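Long-range contact in D-alanyl-lipoteichoic acid synthetase (Streptococcus pneumoniae, PDB 3BMA), which probably takes part in D-alanylation of lipoteichoic acid during cell-wall biogenesis, as a membrane-associated member of the DltD family: residues E98-I106 and V364-T372. The protein carries 1 engineered substitution. Sequence-based numbering, arbitrary orientation.
Sequences ENKQVVYVI and VDPFLSNPT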
ATOM      1  N   GLU C  98      -7.267  21.672  22.159  1.00 33.60           N
ATOM      2  CA  GLU C  98      -8.729  21.738  22.025  1.00 38.11           C
ATOM      3  C   GLU C  98      -9.428  22.220  23.302  1.00 37.69           C
ATOM      4  O   GLU C  98      -9.241  21.631  24.374  1.00 44.20           O
ATOM      5  CB  GLU C  98      -9.276  20.367  21.605  1.00 41.47           C
ATOM      6  CG  GLU C  98     -10.731  20.362  21.126  1.00 57.17           C
ATOM      7  CD  GLU C  98     -10.889  20.731  19.656  1.00 70.95           C
ATOM      8  OE1 GLU C  98      -9.895  20.644  18.900  1.00 76.85           O
ATOM      9  OE2 GLU C  98     -12.016  21.101  19.253  1.00 72.26           O
ATOM     10  N   ASN C  99     -10.208  23.297  23.156  1.00 36.06           N
ATOM     11  CA  ASN C  99     -10.956  23.975  24.239  1.00 37.16           C
ATOM     12  C   ASN C  99     -10.103  24.422  25.429  1.00 39.25           C
ATOM     13  O   ASN C  99     -10.498  24.252  26.587  1.00 40.90           O
ATOM     14  CB  ASN C  99     -12.147  23.133  24.741  1.00 35.54           C
ATOM     15  CG  ASN C  99     -12.977  22.542  23.618  1.00 41.00           C
ATOM     16  OD1 ASN C  99     -13.031  21.323  23.459  1.00 42.65           O
ATOM     17  ND2 ASN C  99     -13.642  23.397  22.843  1.00 30.94           N
ATOM     18  N   LYS C 100      -8.936  24.991  25.145  1.00 35.82           N
ATOM     19  CA  LYS C 100      -7.993  25.326  26.205  1.00 37.81           C
ATOM     20  C   LYS C 100      -7.472  26.760  26.175  1.00 39.39           C
ATOM     21  O   LYS C 100      -7.615  27.463  25.185  1.00 35.36           O
ATOM     22  CB  LYS C 100      -6.846  24.310  26.238  1.00 41.04           C
ATOM     23  CG  LYS C 100      -6.980  23.339  27.396  1.00 52.60           C
ATOM     24  CD  LYS C 100      -6.803  21.901  26.973  1.00 59.31           C
ATOM     25  CE  LYS C 100      -7.272  20.967  28.079  1.00 65.10           C
ATOM     26  NZ  LYS C 100      -7.324  19.551  27.628  1.00 75.22           N
ATOM     27  N   GLN C 101      -6.893  27.196  27.288  1.00 41.43           N
ATOM     28  CA  GLN C 101      -6.284  28.517  27.355  1.00 40.80           C
ATOM     29  C   GLN C 101      -4.795  28.439  27.037  1.00 40.01           C
ATOM     30  O   GLN C 101      -4.109  27.513  27.478  1.00 40.19           O
ATOM     31  CB  GLN C 101      -6.498  29.145  28.733  1.00 40.06           C
ATOM     32  CG  GLN C 101      -7.925  29.597  29.006  1.00 39.31           C
ATOM     33  CD  GLN C 101      -8.063  30.316  30.338  1.00 41.64           C
ATOM     34  OE1 GLN C 101      -7.526  29.877  31.356  1.00 42.26           O
ATOM     35  NE2 GLN C 101      -8.790  31.426  30.336  1.00 34.61           N
ATOM     36  N   VAL C 102      -4.307  29.401  26.251  1.00 35.72           N
ATOM     37  CA  VAL C 102      -2.869  29.540  25.974  1.00 33.38           C
ATOM     38  C   VAL C 102      -2.371  30.988  26.169  1.00 34.24           C
ATOM     39  O   VAL C 102      -3.171  31.926  26.259  1.00 24.41           O
ATOM     40  CB  VAL C 102      -2.470  29.034  24.542  1.00 29.39           C
ATOM     41  CG1 VAL C 102      -3.018  27.631  24.247  1.00 25.12           C
ATOM     42  CG2 VAL C 102      -2.900  30.009  23.467  1.00 23.82           C
ATOM     43  N   VAL C 103      -1.048  31.144  26.253  1.00 33.96           N
ATOM     44  CA  VAL C 103      -0.388  32.453  26.217  1.00 30.46           C
ATOM     45  C   VAL C 103       0.412  32.535  24.919  1.00 29.15           C
ATOM     46  O   VAL C 103       1.211  31.649  24.622  1.00 34.30           O
ATOM     47  CB  VAL C 103       0.561  32.660  27.431  1.00 28.31           C
ATOM     48  CG1 VAL C 103       1.376  33.944  27.282  1.00 22.44           C
ATOM     49  CG2 VAL C 103      -0.222  32.683  28.721  1.00 21.40           C
ATOM     50  N   TYR C 104       0.184  33.587  24.141  1.00 32.33           N
ATOM     51  CA  TYR C 104       0.888  33.769  22.879  1.00 29.25           C
ATOM     52  C   TYR C 104       1.522  35.155  22.804  1.00 31.14           C
ATOM     53  O   TYR C 104       0.824  36.154  22.664  1.00 29.34           O
ATOM     54  CB  TYR C 104      -0.067  33.539  21.702  1.00 31.09           C
ATOM     55  CG  TYR C 104       0.628  33.314  20.382  1.00 33.58           C
ATOM     56  CD1 TYR C 104       1.030  32.036  19.999  1.00 33.66           C
ATOM     57  CD2 TYR C 104       0.884  34.373  19.514  1.00 39.40           C
ATOM     58  CE1 TYR C 104       1.677  31.817  18.795  1.00 34.32           C
ATOM     59  CE2 TYR C 104       1.532  34.165  18.305  1.00 37.76           C
ATOM     60  CZ  TYR C 104       1.920  32.883  17.953  1.00 36.50           C
ATOM     61  OH  TYR C 104       2.565  32.668  16.764  1.00 34.70           O
ATOM     62  N   VAL C 105       2.848  35.207  22.907  1.00 30.86           N
ATOM     63  CA  VAL C 105       3.603  36.448  22.729  1.00 25.64           C
ATOM     64  C   VAL C 105       3.608  36.846  21.251  1.00 32.22           C
ATOM     65  O   VAL C 105       3.816  35.998  20.388  1.00 37.64           O
ATOM     66  CB  VAL C 105       5.046  36.285  23.256  1.00 25.54           C
ATOM     67  CG1 VAL C 105       5.940  37.453  22.838  1.00 29.19           C
ATOM     68  CG2 VAL C 105       5.031  36.143  24.764  1.00 27.57           C
ATOM     69  N   ILE C 106       3.322  38.117  20.962  1.00 30.55           N
ATOM     70  CA  ILE C 106       3.462  38.656  19.608  1.00 34.78           C
ATOM     71  C   ILE C 106       4.387  39.861  19.658  1.00 37.58           C
ATOM     72  O   ILE C 106       3.964  40.971  20.000  1.00 43.28           O
ATOM     73  CB  ILE C 106       2.118  39.112  18.987  1.00 38.36           C
ATOM     74  CG1 ILE C 106       1.045  38.030  19.077  1.00 38.88           C
ATOM     75  CG2 ILE C 106       2.311  39.501  17.531  1.00 35.06           C
ATOM     76  CD1 ILE C 106      -0.295  38.493  18.543  1.00 39.90           C
ATOM     77  N   VAL C 364      -2.110  37.947  33.124  1.00 43.51           N
ATOM     78  CA  VAL C 364      -2.081  36.531  32.752  1.00 42.39           C
ATOM     79  C   VAL C 364      -2.625  35.619  33.860  1.00 42.17           C
ATOM     80  O   VAL C 364      -3.492  34.782  33.595  1.00 44.40           O
ATOM     81  CB  VAL C 364      -0.664  36.102  32.259  1.00 41.47           C
ATOM     82  CG1 VAL C 364      -0.565  34.610  32.061  1.00 32.09           C
ATOM     83  CG2 VAL C 364      -0.333  36.806  30.955  1.00 39.09           C
ATOM     84  N   ASP C 365      -2.132  35.792  35.088  1.00 39.26           N
ATOM     85  CA  ASP C 365      -2.610  34.999  36.235  1.00 44.25           C
ATOM     86  C   ASP C 365      -4.137  34.997  36.459  1.00 45.06           C
ATOM     87  O   ASP C 365      -4.711  33.914  36.520  1.00 46.27           O
ATOM     88  CB  ASP C 365      -1.852  35.321  37.531  1.00 45.36           C
ATOM     89  CG  ASP C 365      -2.392  34.560  38.727  1.00 53.73           C
ATOM     90  OD1 ASP C 365      -2.190  33.328  38.799  1.00 54.74           O
ATOM     91  OD2 ASP C 365      -3.021  35.198  39.596  1.00 57.25           O
ATOM     92  N   PRO C 366      -4.799  36.186  36.551  1.00 43.41           N
ATOM     93  CA  PRO C 366      -6.260  36.166  36.729  1.00 42.30           C
ATOM     94  C   PRO C 366      -7.024  35.530  35.566  1.00 41.48           C
ATOM     95  O   PRO C 366      -8.092  34.953  35.781  1.00 46.25           O
ATOM     96  CB  PRO C 366      -6.622  37.653  36.821  1.00 42.99           C
ATOM     97  CG  PRO C 366      -5.374  38.324  37.223  1.00 43.17           C
ATOM     98  CD  PRO C 366      -4.306  37.576  36.512  1.00 43.94           C
ATOM     99  N   PHE C 367      -6.475  35.643  34.356  1.00 40.19           N
ATOM    100  CA  PHE C 367      -7.051  35.030  33.156  1.00 38.18           C
ATOM    101  C   PHE C 367      -6.975  33.500  33.202  1.00 35.18           C
ATOM    102  O   PHE C 367      -7.962  32.816  32.923  1.00 38.33           O
ATOM    103  CB  PHE C 367      -6.350  35.575  31.904  1.00 37.78           C
ATOM    104  CG  PHE C 367      -6.759  34.899  30.622  1.00 34.85           C
ATOM    105  CD1 PHE C 367      -7.999  35.149  30.049  1.00 35.99           C
ATOM    106  CD2 PHE C 367      -5.889  34.028  29.972  1.00 31.51           C
ATOM    107  CE1 PHE C 367      -8.372  34.532  28.857  1.00 36.93           C
ATOM    108  CE2 PHE C 367      -6.255  33.406  28.785  1.00 23.20           C
ATOM    109  CZ  PHE C 367      -7.496  33.660  28.226  1.00 33.04           C
ATOM    110  N   LEU C 368      -5.806  32.975  33.562  1.00 33.58           N
ATOM    111  CA  LEU C 368      -5.589  31.529  33.607  1.00 31.21           C
ATOM    112  C   LEU C 368      -6.156  30.868  34.865  1.00 39.68           C
ATOM    113  O   LEU C 368      -6.547  29.699  34.823  1.00 36.38           O
ATOM    114  CB  LEU C 368      -4.102  31.190  33.459  1.00 30.66           C
ATOM    115  CG  LEU C 368      -3.345  31.563  32.175  1.00 36.04           C
ATOM    116  CD1 LEU C 368      -1.901  31.117  32.290  1.00 36.81           C
ATOM    117  CD2 LEU C 368      -3.978  30.966  30.929  1.00 27.79           C
ATOM    118  N   SER C 369      -6.196  31.608  35.976  1.00 40.70           N
ATOM    119  CA  SER C 369      -6.757  31.098  37.241  1.00 40.97           C
ATOM    120  C   SER C 369      -8.271  30.926  37.181  1.00 43.18           C
ATOM    121  O   SER C 369      -8.837  30.111  37.915  1.00 47.95           O
ATOM    122  CB  SER C 369      -6.401  32.009  38.414  1.00 37.15           C
ATOM    123  OG  SER C 369      -4.999  32.170  38.524  1.00 38.29           O
ATOM    124  N   ASN C 370      -8.914  31.702  36.311  1.00 39.91           N
ATOM    125  CA  ASN C 370     -10.352  31.621  36.086  1.00 38.25           C
ATOM    126  C   ASN C 370     -10.641  31.268  34.630  1.00 36.39           C
ATOM    127  O   ASN C 370     -10.945  32.155  33.834  1.00 40.85           O
ATOM    128  CB  ASN C 370     -11.021  32.949  36.446  1.00 35.35           C
ATOM    129  CG  ASN C 370     -10.745  33.375  37.871  1.00 41.31           C
ATOM    130  OD1 ASN C 370     -11.391  32.905  38.809  1.00 44.29           O
ATOM    131  ND2 ASN C 370      -9.790  34.287  38.042  1.00 36.13           N
ATOM    132  N   PRO C 371     -10.557  29.968  34.280  1.00 39.97           N
ATOM    133  CA  PRO C 371     -10.649  29.538  32.887  1.00 39.71           C
ATOM    134  C   PRO C 371     -12.052  29.711  32.315  1.00 45.25           C
ATOM    135  O   PRO C 371     -13.026  29.218  32.887  1.00 50.68           O
ATOM    136  CB  PRO C 371     -10.276  28.046  32.946  1.00 35.59           C
ATOM    137  CG  PRO C 371      -9.696  27.827  34.302  1.00 43.41           C
ATOM    138  CD  PRO C 371     -10.383  28.816  35.180  1.00 42.35           C
ATOM    139  N   THR C 372     -12.139  30.430  31.202  1.00 46.85           N
ATOM    140  CA  THR C 372     -13.394  30.626  30.486  1.00 50.69           C
ATOM    141  C   THR C 372     -13.234  30.122  29.051  1.00 52.14           C
ATOM    142  O   THR C 372     -12.152  30.257  28.475  1.00 55.38           O
ATOM    143  CB  THR C 372     -13.835  32.114  30.492  1.00 50.00           C
ATOM    144  OG1 THR C 372     -12.711  32.958  30.211  1.00 50.82           O
ATOM    145  CG2 THR C 372     -14.416  32.493  31.845  1.00 54.80           C
TER
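V364 touches strand 101-105 through one methyl: its CG1 meets CG2 of V103 at 3.9 Å, the two side chains crossing at about a right angle. Branched and wholly apolar, both valines suit the buried layer between helix and sheet. One turn later, with CG anti to the backbone N, chi1 174° swings the far end of the F367 ring close to the strand. Q101 NE2 sits over one face, offset to the rim, 3.3 Å from F367 CZ, the amide and ring planes 34° apart; a flat ring can offer that face while also touching N291 and I293. The same Q101 NE2 donates to F367 O (3.1 Å) by a bent bond that arrives from above the carbonyl plane.

Strand 101-105 is the central member of a five-stranded parallel sheet in order 2-1-3-4-5, and residues 364-369 of helix 355-369 pack on it, the two short axes 9.5 Å apart at closest and nearly antiparallel (158°); this is the alpha/beta layering expected of the SGNH-hydrolase clan.

The branched end of L368 lets CD2 meet Q101 CB at 3.8 Å while CD1 lies more loosely near V103; F46 of the neighbouring strand also touches it. P371, whose ring nitrogen has no hydrogen to satisfy, lies beside Q101, with P371 CA 3.5 Å from Q101 OE1. That oxygen accepts a hydrogen bond from R42, which also binds the carbonyl of L368, so glutamine, with both a donor and an acceptor, serves two partners from a buried site. At T372 the carbonyl is held by N291 of the adjacent strand.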